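PDB 6CKG: D-glycerate 3-kinase from Cryptococcus neoformans var. grubii serotype A, which probably phosphorylates D-glycerate on its 3-hydroxyl group, using ATP as phosphate donor in the manner of P-loop kinases. Local coordinates for residues H62-L67 against I178-M183; A19-T24 against P68-K73; S37-N40 against M44-P47; L29-R34 against R310-R315; N104-G109 against L221-S226. One frame throughout, in Å; residues are numbered along the deposited sequence. Where two conformers were deposited one is given.

Contact 1: H62-L67 against I178-M183; sequences HLTGLL and IFEGWM. With EDO (1,2-ethanediol), chain D.
The flat carboxylate of E180 turns one oxygen toward T64 and the other toward a bound 1,2-ethanediol, probably a remnant of the crystallisation liquor. OE1 of E180 accepts a hydrogen bond from the ethanediol O2 at 3.3 Å. OE2 of E180 is 3.3 Å from T64 OG1, a weak bond whose details are doubtful because the hydroxyl is crowded in the model; the firmer partner of OE2 is the hydroxyl of S83. The imidazole of H62 has the amide N of G65 above one face, 3.5 Å from the ring plane, and the ethanediol approaches it obliquely.

In E180, CG stands between the backbone N and the carbonyl carbon (chi1 56°), and a bend at chi2 brings the carboxylate to the T64 hydroxyl, the two side chains crossing at a slant. The methyl of T64 packs on the stem of E180, its CG2 4.0 Å from E180 CB. L67 and I178 cross at about a right angle, L67 CD2 meeting I178 CD1 at 4.2 Å.

Helix 63-75 follows the partly disordered P-loop; its first turn, 63-67, runs nearly antiparallel to strand residues 178-180, at 164° and with the axes of these short segments 10.4 Å apart. V52 of strand 48-53 touches T64, I178 and E180, while strand 79-83 pairs with strand 176-180 on its other side and helix 19-38 covers L63 and L67.

Contact 2: A19-T24 against P68-K73; sequences AMVQQT and PDYLEK
V21 meets Y70 with a single methyl group, CG1, placed over one face of the phenol ring. In this CH-pi contact CG1 of V21 lies 3.9 Å from the centroid of the Y70 ring and 18° off its normal, over the face but offset toward the CG end, where the V21 CG1 to Y70 CG distance is 3.7 Å. The torsion of Y70 sets this up, since CG anti to the backbone N (chi1 -170°) sends the ring across to the neighbouring helix.

One residue on, Q22 follows the same ring outward to its hydroxyl. Its CG comes within 3.5 Å of Y70 OH by van der Waals contact, and the extended chain beyond brings the amide plane to 24° from the ring plane. The amide itself makes a weak bond from NE2 to the carbonyl of G17.

T24 turns its hydroxyl back into its own helix, OG1 donating to M20 O at 2.7 Å. The amide N of T24 reaches the same oxygen at 2.8 Å from the opposite face of the carbonyl plane, so M20 O is held by two donors of one residue. With its hydroxyl spent inside the helix, T24 packs against L63 and L67.

Beyond the pair, Y70 meets H74 edge-to-face and also touches A25. Y70 sits just past a kink at P68 and D69. Helix-to-helix packing of this kind, with the helix that follows the P-loop lying beside another on the sheet, belongs to the layered alpha/beta fold of P-loop kinases, whose parallel strands here follow the 2-3-1-4-5 order.

Contact 3: S37-N40 against M44-P47; sequences SSWN and MCPP
W39 lays one face of its indole flat over the extended backbone at C45 and P46, and nearly everything in this contact follows from that orientation. The two rings of the indole are shared out between successive residues. CD of P46 stands over the six-membered ring, 3.4 Å from its centroid and only 5° off the normal, while CA of C45 stands over the five-membered ring at 3.7 Å from that centroid and 11° off the normal. Both are CH-pi contacts on the same face, made by C-H groups next to a peptide N, which would be somewhat polarised toward the ring.

The proline ring and the tryptophan come at each other from opposite directions, with P46 CG also 3.6 Å from W39 CH2. C45 carries its sulfur away from the ring centre: with SG anti to the backbone N (chi1 -174°), the thiol lies 4.5 Å from the centroid of the W39 five-membered ring in an oblique sulfur-aromatic contact, and rests against W39 CB.

The indole NE1 donates a hydrogen bond to the carbonyl of T43, just before M44. The bond to T43 would limit rotation of the indole, complementing the contacts on its face. The carbonyl of M44 also approaches obliquely.

W39 is the first residue to leave the helical course at the end of helix 19-38. Residues 44-47 lead directly into strand 48-53, so these contacts close the surface loop joining helix and strand. H35 of the helix bonds the carbonyl of P46, N132 bonds that of C45, and I131 and I174 touch P47.

Contact 4: L29-R34 against R310-R315; sequences LSQLAR and RGKGLR
G311 meets Q31 through a water molecule rather than directly: its carbonyl O accepts from the water at 2.8 Å, and the same water accepts from Q31 NE2 at 3.1 Å. G311 has a positive phi of 82°; the next residue, K312, points toward the helix.

K312 makes the direct contact, described here for one of its two deposited conformers. Its CB lies 3.7 Å from Q31 OE1, and further out its CD sits over one face of the R34 guanidinium, 3.6 Å from R34 NH2, with the two side chains crossing at about a right angle. Q31 holds that guanidinium by its edge. R34 grips Q31 OE1 side-on with two nitrogens, NH2 at 2.9 Å and NE at 3.1 Å. Both bonds lie close to the guanidinium plane, but NE comes from above the amide plane of Q31. The bend of R34 at chi3 (45°) brings the group back over its own helix to make this clasp. K312 NZ, 4.5 Å from R34 NH2, turns to the carbonyls of D246 and S308, which probably ease the nearness of like charges.

At G313 the chain enters strand 313-318, where K312 and G313 together face F330 as a classic beta bulge. The strand lies between 247-253 and 324-329, C247 touching both Q31 and K312, while helix 19-38 also rests on L48 of strand 48-53.

Contact 5: N104-G109 against L221-S226; sequences NPLLNG and LLYSRS
The side-chain oxygen OD1 of N104 gathers the amide groups of the two leucines ahead of it, one of which, L106, packs on Y223. L106 N lies 2.9 Å from N104 OD1 and L107 N lies 3.3 Å from it, both weak because the N-H groups point well off the oxygen, at 126° and 133°. The first of these fits an Asx turn, and a backbone bond from L107 N to N104 O tightens the bend. The turn presents P105 and L106 side by side toward Y223.

L106 stands over a face of the tyrosine ring and crosses it at about a right angle. Its CD1 forms a CH-pi contact 4.2 Å from the Y223 ring centroid, only 7° off the normal, while CD2 comes down nearer the rim, 3.6 Å from Y223 CE1. P105 takes the edge instead: its CG lies in the ring plane, 3.8 Å from Y223 CD1.

This joins the loop between helices 91-100 and 118-129 to the start of helix 225-236, where S224 is the N-cap residue, its hydroxyl accepting from T227 N. Y223 sits immediately before that cap, and its OH makes a weak bond to the carbonyl of N289. R290 and P293 of helix 281-298 touch the tyrosine, and N104 and P105 both touch T227.

Overall arrangement
Contacts 1, 2 and 4 gather round one sheet, contact 1 nearest the centre of the chain and contacts 2 and 4 about 18 to 19 Å from it. Contact 1 shares helix 63-75 with contact 2, whose V21 and T24 pack on L63, L66 and L67. Helix 19-38 serves contacts 2, 3 and 4. Contacts 1, 2, 4 and 5 are partly buried, whereas contact 3 lies on the surface. Contact 5 is remote, its centre about 38 Å from that of contact 2. Aromatic faces carry contacts 2, 3 and 5; contact 1 combines a carboxylate with a small apolar pair, and contact 4 lays a lysine methylene over a guanidinium face beside a water bridge.

Contact 1: H62-L67 against I178-M183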
# COMPACT_ATOMS: atom_id res chain seq x y z
N HIS A 62 -8.42 -12.10 -0.17
CA HIS A 62 -6.99 -11.81 -0.05
C HIS A 62 -6.66 -11.57 1.42
O HIS A 62 -7.54 -11.49 2.27
CB HIS A 62 -6.60 -10.60 -0.89
CG HIS A 62 -7.30 -9.34 -0.48
ND1 HIS A 62 -6.64 -8.25 0.04
CD2 HIS A 62 -8.62 -9.01 -0.49
CE1 HIS A 62 -7.51 -7.30 0.31
NE2 HIS A 62 -8.71 -7.73 0.01
N LEU A 63 -5.36 -11.41 1.69
CA LEU A 63 -4.86 -11.41 3.06
C LEU A 63 -5.57 -10.37 3.92
O LEU A 63 -6.21 -10.70 4.92
CB LEU A 63 -3.35 -11.17 3.05
CG LEU A 63 -2.72 -10.95 4.41
CD1 LEU A 63 -2.91 -12.20 5.27
CD2 LEU A 63 -1.23 -10.61 4.21
N THR A 64 -5.49 -9.09 3.52
CA THR A 64 -6.05 -8.03 4.35
C THR A 64 -7.58 -8.03 4.37
O THR A 64 -8.17 -7.34 5.21
CB THR A 64 -5.52 -6.67 3.89
OG1 THR A 64 -5.91 -6.43 2.54
CG2 THR A 64 -3.99 -6.64 3.97
N GLY A 65 -8.22 -8.79 3.48
CA GLY A 65 -9.66 -8.95 3.57
C GLY A 65 -10.09 -9.98 4.60
O GLY A 65 -11.15 -9.84 5.19
N LEU A 66 -9.27 -11.01 4.81
CA LEU A 66 -9.57 -12.10 5.74
C LEU A 66 -8.92 -11.93 7.10
O LEU A 66 -9.50 -12.35 8.10
CB LEU A 66 -9.10 -13.44 5.15
CG LEU A 66 -9.72 -13.84 3.82
CD1 LEU A 66 -8.95 -14.99 3.21
CD2 LEU A 66 -11.19 -14.21 4.02
N LEU A 67 -7.72 -11.35 7.15
CA LEU A 67 -6.96 -11.31 8.39
C LEU A 67 -7.67 -10.60 9.54
O LEU A 67 -7.60 -11.12 10.67
CB LEU A 67 -5.59 -10.68 8.14
CG LEU A 67 -4.64 -10.50 9.33
CD1 LEU A 67 -4.26 -11.86 9.92
CD2 LEU A 67 -3.40 -9.73 8.91
N ILE A 178 -3.99 -2.41 10.78
CA ILE A 178 -3.46 -2.86 9.49
C ILE A 178 -3.48 -1.66 8.55
O ILE A 178 -4.54 -1.07 8.29
CB ILE A 178 -4.29 -4.02 8.93
CG1 ILE A 178 -4.40 -5.17 9.93
CG2 ILE A 178 -3.70 -4.52 7.60
CD1 ILE A 178 -3.10 -5.81 10.26
N PHE A 179 -2.31 -1.28 8.04
CA PHE A 179 -2.18 -0.15 7.11
C PHE A 179 -1.57 -0.69 5.82
O PHE A 179 -0.36 -0.93 5.74
CB PHE A 179 -1.33 0.97 7.71
CG PHE A 179 -1.05 2.14 6.75
CD1 PHE A 179 -1.94 2.46 5.73
CD2 PHE A 179 0.10 2.90 6.88
CE1 PHE A 179 -1.67 3.52 4.84
CE2 PHE A 179 0.37 3.97 6.02
CZ PHE A 179 -0.54 4.28 5.00
N GLU A 180 -2.41 -0.90 4.80
CA GLU A 180 -2.02 -1.63 3.61
C GLU A 180 -2.07 -0.75 2.37
O GLU A 180 -2.78 0.26 2.32
CB GLU A 180 -2.93 -2.84 3.39
CG GLU A 180 -4.38 -2.49 3.32
CD GLU A 180 -5.01 -2.97 2.04
OE1 GLU A 180 -4.27 -3.16 1.05
OE2 GLU A 180 -6.25 -3.17 2.03
N GLY A 181 -1.32 -1.15 1.35
CA GLY A 181 -1.27 -0.37 0.13
C GLY A 181 -0.30 -0.92 -0.88
O GLY A 181 0.72 -1.51 -0.51
N TRP A 182 -0.60 -0.73 -2.17
CA TRP A 182 0.24 -1.29 -3.23
C TRP A 182 1.66 -0.74 -3.17
O TRP A 182 2.60 -1.40 -3.62
CB TRP A 182 -0.40 -1.02 -4.60
CG TRP A 182 -0.27 0.41 -5.04
CD1 TRP A 182 -1.12 1.44 -4.75
CD2 TRP A 182 0.78 0.98 -5.85
NE1 TRP A 182 -0.67 2.61 -5.33
CE2 TRP A 182 0.49 2.35 -6.01
CE3 TRP A 182 1.93 0.45 -6.46
CZ2 TRP A 182 1.31 3.21 -6.76
CZ3 TRP A 182 2.74 1.30 -7.20
CH2 TRP A 182 2.43 2.67 -7.34
N MET A 183 1.85 0.46 -2.64
CA MET A 183 3.16 1.08 -2.54
C MET A 183 3.56 1.38 -1.11
O MET A 183 4.45 2.21 -0.88
CB MET A 183 3.22 2.36 -3.40
CG MET A 183 2.10 3.38 -3.08
SD MET A 183 2.31 5.07 -3.76
CE MET A 183 3.37 5.79 -2.50
C1 EDO D . -2.02 -7.46 -0.76
O1 EDO D . -1.72 -7.54 -2.16
C2 EDO D . -2.82 -6.19 -0.46
O2 EDO D . -1.94 -5.12 -0.09

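Contact 2: A19-T24 against P68-K73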
# COMPACT_ATOMS: atom_id res chain seq x y z
N ALA A 19 -2.93 -20.81 4.65
CA ALA A 19 -1.59 -20.76 5.22
C ALA A 19 -1.11 -19.32 5.40
O ALA A 19 -0.54 -18.97 6.44
CB ALA A 19 -0.61 -21.54 4.34
N MET A 20 -1.33 -18.45 4.40
CA MET A 20 -0.85 -17.08 4.52
C MET A 20 -1.56 -16.35 5.66
O MET A 20 -0.92 -15.64 6.45
CB MET A 20 -1.03 -16.31 3.21
CG MET A 20 -0.41 -14.91 3.27
SD MET A 20 -0.48 -13.89 1.77
CE MET A 20 0.53 -14.86 0.65
N VAL A 21 -2.88 -16.51 5.78
CA VAL A 21 -3.62 -15.86 6.86
C VAL A 21 -3.12 -16.37 8.21
O VAL A 21 -2.80 -15.57 9.10
CB VAL A 21 -5.14 -16.08 6.69
CG1 VAL A 21 -5.88 -15.85 8.01
CG2 VAL A 21 -5.68 -15.18 5.61
N GLN A 22 -3.03 -17.69 8.37
CA GLN A 22 -2.57 -18.26 9.64
C GLN A 22 -1.15 -17.83 9.97
O GLN A 22 -0.84 -17.51 11.13
CB GLN A 22 -2.63 -19.79 9.59
CG GLN A 22 -4.01 -20.37 9.39
CD GLN A 22 -4.02 -21.87 9.54
OE1 GLN A 22 -3.00 -22.49 9.87
NE2 GLN A 22 -5.18 -22.48 9.31
N GLN A 23 -0.26 -17.84 8.98
CA GLN A 23 1.11 -17.45 9.24
C GLN A 23 1.20 -15.97 9.57
O GLN A 23 1.98 -15.57 10.45
CB GLN A 23 1.99 -17.80 8.04
CG GLN A 23 2.26 -19.29 7.92
CD GLN A 23 3.15 -19.62 6.74
OE1 GLN A 23 4.24 -19.07 6.61
NE2 GLN A 23 2.67 -20.49 5.86
N THR A 24 0.43 -15.13 8.88
CA THR A 24 0.43 -13.71 9.19
C THR A 24 -0.13 -13.44 10.58
O THR A 24 0.38 -12.58 11.31
CB THR A 24 -0.36 -12.92 8.14
OG1 THR A 24 0.20 -13.17 6.84
CG2 THR A 24 -0.27 -11.44 8.44
N PRO A 68 -8.32 -9.44 9.35
CA PRO A 68 -9.01 -8.81 10.50
C PRO A 68 -10.05 -9.71 11.15
O PRO A 68 -10.04 -9.84 12.39
CB PRO A 68 -9.66 -7.56 9.88
CG PRO A 68 -8.81 -7.25 8.69
CD PRO A 68 -8.37 -8.58 8.15
N ASP A 69 -10.95 -10.31 10.38
CA ASP A 69 -12.00 -11.13 10.99
C ASP A 69 -11.42 -12.38 11.64
O ASP A 69 -11.99 -12.91 12.59
CB ASP A 69 -13.05 -11.52 9.96
CG ASP A 69 -13.87 -10.33 9.49
OD1 ASP A 69 -14.08 -9.39 10.28
OD2 ASP A 69 -14.32 -10.36 8.33
N TYR A 70 -10.29 -12.86 11.12
CA TYR A 70 -9.62 -14.01 11.72
C TYR A 70 -9.04 -13.66 13.09
O TYR A 70 -9.23 -14.40 14.06
CB TYR A 70 -8.52 -14.48 10.76
CG TYR A 70 -7.89 -15.80 11.10
CD1 TYR A 70 -6.76 -15.86 11.91
CD2 TYR A 70 -8.40 -16.99 10.59
CE1 TYR A 70 -6.16 -17.07 12.21
CE2 TYR A 70 -7.81 -18.20 10.90
CZ TYR A 70 -6.69 -18.24 11.71
OH TYR A 70 -6.11 -19.44 12.01
N LEU A 71 -8.35 -12.51 13.19
CA LEU A 71 -7.77 -12.10 14.46
C LEU A 71 -8.85 -11.76 15.49
O LEU A 71 -8.70 -12.08 16.68
CB LEU A 71 -6.83 -10.91 14.25
CG LEU A 71 -5.54 -11.28 13.49
CD1 LEU A 71 -4.68 -10.05 13.16
CD2 LEU A 71 -4.74 -12.30 14.29
N GLU A 72 -9.93 -11.11 15.05
CA GLU A 72 -11.00 -10.75 15.98
C GLU A 72 -11.73 -11.99 16.46
O GLU A 72 -12.04 -12.11 17.66
CB GLU A 72 -11.99 -9.78 15.32
CG GLU A 72 -11.38 -8.43 14.88
CD GLU A 72 -12.41 -7.33 14.63
OE1 GLU A 72 -13.51 -7.64 14.13
OE2 GLU A 72 -12.10 -6.14 14.94
N LYS A 73 -11.99 -12.94 15.56
CA LYS A 73 -12.81 -14.09 15.94
C LYS A 73 -12.02 -15.11 16.74
O LYS A 73 -12.50 -15.60 17.76
CB LYS A 73 -13.40 -14.75 14.69
CG LYS A 73 -14.27 -15.96 15.02
CD LYS A 73 -14.50 -16.82 13.79
CE LYS A 73 -15.15 -18.15 14.16
NZ LYS A 73 -16.56 -17.97 14.62

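Contact 3: S37-N40 against M44-P47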
# COMPACT_ATOMS: atom_id res chain seq x y z
N SER A 37 5.45 -5.82 25.49
CA SER A 37 6.57 -5.97 26.43
C SER A 37 7.49 -4.76 26.38
O SER A 37 8.02 -4.33 27.41
CB SER A 37 7.37 -7.23 26.13
OG SER A 37 6.62 -8.39 26.42
N SER A 38 7.68 -4.20 25.19
CA SER A 38 8.63 -3.12 24.96
C SER A 38 8.11 -1.77 25.41
O SER A 38 8.91 -0.86 25.62
CB SER A 38 9.00 -3.05 23.48
OG SER A 38 9.68 -4.22 23.05
N TRP A 39 6.79 -1.61 25.53
CA TRP A 39 6.21 -0.29 25.77
C TRP A 39 6.65 0.25 27.13
O TRP A 39 6.29 -0.31 28.17
CB TRP A 39 4.69 -0.35 25.65
CG TRP A 39 4.01 0.96 25.88
CD1 TRP A 39 3.24 1.30 26.96
CD2 TRP A 39 4.06 2.12 25.04
NE1 TRP A 39 2.80 2.59 26.84
CE2 TRP A 39 3.29 3.12 25.67
CE3 TRP A 39 4.67 2.41 23.82
CZ2 TRP A 39 3.12 4.39 25.12
CZ3 TRP A 39 4.50 3.68 23.27
CH2 TRP A 39 3.72 4.65 23.93
N ASN A 40 7.45 1.32 27.12
CA ASN A 40 8.06 1.83 28.34
C ASN A 40 7.61 3.25 28.62
O ASN A 40 8.44 4.15 28.82
CB ASN A 40 9.59 1.76 28.24
N MET A 44 -1.19 4.41 27.97
CA MET A 44 -1.58 3.09 27.48
C MET A 44 -0.77 2.71 26.25
O MET A 44 -0.34 3.56 25.46
CB MET A 44 -3.07 3.07 27.14
CG MET A 44 -3.99 3.17 28.34
SD MET A 44 -3.86 1.71 29.38
CE MET A 44 -4.11 0.40 28.18
N CYS A 45 -0.58 1.40 26.07
CA CYS A 45 0.14 0.93 24.89
C CYS A 45 -0.67 1.24 23.63
O CYS A 45 -1.87 0.93 23.57
CB CYS A 45 0.42 -0.57 24.98
SG CYS A 45 1.46 -1.15 23.59
N PRO A 46 -0.07 1.87 22.63
CA PRO A 46 -0.78 2.16 21.39
C PRO A 46 -1.06 0.88 20.62
O PRO A 46 -0.44 -0.16 20.90
CB PRO A 46 0.18 3.07 20.62
CG PRO A 46 1.29 3.40 21.57
CD PRO A 46 1.33 2.32 22.58
N PRO A 47 -1.97 0.92 19.64
CA PRO A 47 -2.09 -0.21 18.71
C PRO A 47 -0.75 -0.50 18.03
O PRO A 47 0.02 0.42 17.74
CB PRO A 47 -3.12 0.27 17.68
CG PRO A 47 -3.73 1.50 18.24
CD PRO A 47 -2.79 2.08 19.23

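Contact 4: L29-R34 against R310-R315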
# COMPACT_ATOMS: atom_id res chain seq x y z
N LEU A 29 0.53 -11.73 16.13
CA LEU A 29 0.42 -12.02 17.56
C LEU A 29 1.77 -11.91 18.27
O LEU A 29 1.86 -11.39 19.39
CB LEU A 29 -0.19 -13.41 17.78
CG LEU A 29 -1.67 -13.54 17.43
CD1 LEU A 29 -2.04 -15.01 17.24
CD2 LEU A 29 -2.49 -12.92 18.54
N SER A 30 2.83 -12.42 17.63
CA SER A 30 4.16 -12.34 18.23
C SER A 30 4.66 -10.90 18.27
O SER A 30 5.24 -10.46 19.27
CB SER A 30 5.13 -13.24 17.45
OG SER A 30 6.45 -12.74 17.46
N GLN A 31 4.43 -10.14 17.19
CA GLN A 31 4.82 -8.73 17.16
C GLN A 31 4.03 -7.92 18.19
O GLN A 31 4.57 -7.00 18.82
CB GLN A 31 4.62 -8.17 15.76
CG GLN A 31 5.63 -8.67 14.72
CD GLN A 31 7.04 -8.21 15.01
OE1 GLN A 31 7.24 -7.09 15.50
NE2 GLN A 31 8.03 -9.06 14.73
N LEU A 32 2.74 -8.24 18.36
CA LEU A 32 1.95 -7.56 19.38
C LEU A 32 2.51 -7.82 20.78
O LEU A 32 2.59 -6.90 21.60
CB LEU A 32 0.49 -8.00 19.30
CG LEU A 32 -0.49 -7.40 20.35
CD1 LEU A 32 -0.52 -5.87 20.26
CD2 LEU A 32 -1.90 -7.94 20.18
N ALA A 33 2.91 -9.06 21.06
CA ALA A 33 3.46 -9.37 22.37
C ALA A 33 4.78 -8.64 22.62
O ALA A 33 5.02 -8.14 23.72
CB ALA A 33 3.66 -10.88 22.53
N ARG A 34 5.65 -8.56 21.60
CA ARG A 34 6.89 -7.80 21.74
C ARG A 34 6.59 -6.32 21.98
O ARG A 34 7.18 -5.69 22.86
CB ARG A 34 7.75 -7.97 20.48
CG ARG A 34 9.07 -7.20 20.52
CD ARG A 34 9.61 -6.93 19.11
NE ARG A 34 8.55 -6.45 18.21
CZ ARG A 34 8.01 -5.24 18.28
NH1 ARG A 34 8.43 -4.37 19.19
NH2 ARG A 34 7.04 -4.89 17.43
N ARG A 310 12.58 -2.31 10.34
CA ARG A 310 13.77 -3.12 10.10
C ARG A 310 13.92 -4.17 11.20
O ARG A 310 13.88 -3.83 12.39
CB ARG A 310 15.01 -2.23 10.05
CG ARG A 310 16.34 -2.97 9.97
CD ARG A 310 16.48 -3.67 8.63
NE ARG A 310 17.88 -3.75 8.20
CZ ARG A 310 18.26 -4.11 6.99
NH1 ARG A 310 17.35 -4.43 6.07
NH2 ARG A 310 19.55 -4.14 6.68
N GLY A 311 14.10 -5.43 10.81
CA GLY A 311 14.14 -6.53 11.76
C GLY A 311 12.79 -7.05 12.20
O GLY A 311 12.72 -8.04 12.93
N LYS A 312 11.70 -6.41 11.78
CA LYS A 312 10.35 -6.79 12.17
C LYS A 312 9.48 -6.97 10.94
O LYS A 312 8.33 -6.53 10.90
CB LYS A 312 9.74 -5.75 13.11
CG LYS A 312 10.49 -5.54 14.42
CD LYS A 312 9.88 -4.39 15.23
CE LYS A 312 10.32 -3.04 14.70
NZ LYS A 312 9.43 -1.86 15.08
N GLY A 313 10.01 -7.62 9.91
CA GLY A 313 9.29 -7.81 8.66
C GLY A 313 9.17 -9.28 8.32
O GLY A 313 10.04 -10.09 8.65
N LEU A 314 8.06 -9.63 7.67
CA LEU A 314 7.80 -10.97 7.18
C LEU A 314 7.44 -10.87 5.71
O LEU A 314 6.53 -10.12 5.34
CB LEU A 314 6.67 -11.65 7.95
CG LEU A 314 6.15 -12.98 7.41
CD1 LEU A 314 7.24 -14.08 7.49
CD2 LEU A 314 4.89 -13.39 8.18
N ARG A 315 8.15 -11.62 4.87
CA ARG A 315 7.92 -11.63 3.44
C ARG A 315 7.42 -13.00 3.00
O ARG A 315 8.03 -14.02 3.35
CB ARG A 315 9.19 -11.29 2.66
CG ARG A 315 9.08 -11.56 1.15
CD ARG A 315 10.38 -11.16 0.40
NE ARG A 315 10.74 -9.77 0.71
CZ ARG A 315 11.82 -9.42 1.39
NH1 ARG A 315 12.66 -10.35 1.81
NH2 ARG A 315 12.06 -8.15 1.65
O HOH W 1 11.08 -9.32 14.81

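Contact 5: N104-G109 against L221-S226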
# COMPACT_ATOMS: atom_id res chain seq x y z
N ASN A 104 3.14 15.49 -17.01
CA ASN A 104 3.44 14.26 -16.28
C ASN A 104 2.26 13.30 -16.42
O ASN A 104 1.25 13.46 -15.71
CB ASN A 104 3.74 14.56 -14.81
CG ASN A 104 4.27 13.34 -14.06
OD1 ASN A 104 3.82 12.22 -14.29
ND2 ASN A 104 5.23 13.56 -13.18
N PRO A 105 2.34 12.31 -17.30
CA PRO A 105 1.22 11.37 -17.45
C PRO A 105 0.91 10.58 -16.20
O PRO A 105 -0.23 10.13 -16.03
CB PRO A 105 1.69 10.44 -18.57
CG PRO A 105 3.19 10.52 -18.51
CD PRO A 105 3.48 11.95 -18.16
N LEU A 106 1.89 10.37 -15.32
CA LEU A 106 1.63 9.60 -14.11
C LEU A 106 0.78 10.38 -13.11
O LEU A 106 0.09 9.76 -12.29
CB LEU A 106 2.95 9.15 -13.48
CG LEU A 106 3.71 8.15 -14.36
CD1 LEU A 106 5.00 7.60 -13.70
CD2 LEU A 106 2.74 7.02 -14.73
N LEU A 107 0.78 11.71 -13.17
CA LEU A 107 -0.02 12.52 -12.26
C LEU A 107 -1.33 13.00 -12.88
O LEU A 107 -2.01 13.85 -12.29
CB LEU A 107 0.80 13.71 -11.76
CG LEU A 107 2.07 13.32 -11.01
CD1 LEU A 107 2.96 14.53 -10.75
CD2 LEU A 107 1.71 12.60 -9.69
N ASN A 108 -1.72 12.47 -14.04
CA ASN A 108 -2.94 12.94 -14.66
C ASN A 108 -4.17 12.21 -14.12
O ASN A 108 -5.26 12.37 -14.67
CB ASN A 108 -2.85 12.82 -16.19
CG ASN A 108 -2.89 11.38 -16.69
OD1 ASN A 108 -3.02 10.44 -15.90
ND2 ASN A 108 -2.81 11.21 -18.00
N GLY A 109 -3.99 11.42 -13.07
CA GLY A 109 -5.07 10.73 -12.38
C GLY A 109 -4.49 10.04 -11.17
O GLY A 109 -3.27 10.02 -10.97
N LEU A 221 11.31 3.02 -18.88
CA LEU A 221 11.70 3.55 -20.19
C LEU A 221 10.51 4.12 -20.95
O LEU A 221 10.73 4.77 -21.98
CB LEU A 221 12.37 2.47 -21.04
CG LEU A 221 13.71 1.92 -20.52
CD1 LEU A 221 14.28 0.91 -21.49
CD2 LEU A 221 14.71 3.04 -20.29
N LEU A 222 9.28 3.90 -20.49
CA LEU A 222 8.13 4.53 -21.13
C LEU A 222 7.98 6.00 -20.75
O LEU A 222 7.17 6.70 -21.35
CB LEU A 222 6.84 3.78 -20.76
CG LEU A 222 6.68 2.34 -21.25
CD1 LEU A 222 5.55 1.66 -20.50
CD2 LEU A 222 6.43 2.30 -22.76
N TYR A 223 8.76 6.47 -19.78
CA TYR A 223 8.55 7.78 -19.18
C TYR A 223 9.83 8.60 -19.24
O TYR A 223 10.93 8.06 -19.26
CB TYR A 223 8.06 7.62 -17.72
CG TYR A 223 6.74 6.88 -17.67
CD1 TYR A 223 5.54 7.54 -17.96
CD2 TYR A 223 6.69 5.52 -17.39
CE1 TYR A 223 4.33 6.87 -17.95
CE2 TYR A 223 5.48 4.84 -17.36
CZ TYR A 223 4.31 5.52 -17.64
OH TYR A 223 3.13 4.83 -17.62
N SER A 224 9.67 9.92 -19.26
CA SER A 224 10.82 10.80 -19.22
C SER A 224 11.47 10.76 -17.85
O SER A 224 10.84 10.43 -16.84
CB SER A 224 10.42 12.24 -19.54
OG SER A 224 9.59 12.74 -18.50
N ARG A 225 12.75 11.13 -17.82
CA ARG A 225 13.47 11.25 -16.56
C ARG A 225 12.80 12.27 -15.64
O ARG A 225 12.70 12.05 -14.42
CB ARG A 225 14.94 11.62 -16.84
CG ARG A 225 15.76 10.43 -17.42
CD ARG A 225 17.20 10.80 -17.92
NE ARG A 225 17.82 11.72 -16.98
CZ ARG A 225 17.98 13.01 -17.21
NH1 ARG A 225 18.52 13.78 -16.27
NH2 ARG A 225 17.61 13.54 -18.38
N SER A 226 12.28 13.38 -16.19
CA SER A 226 11.63 14.36 -15.32
C SER A 226 10.33 13.83 -14.73
O SER A 226 10.00 14.11 -13.57
CB SER A 226 11.38 15.67 -16.09
OG SER A 226 10.43 15.48 -17.11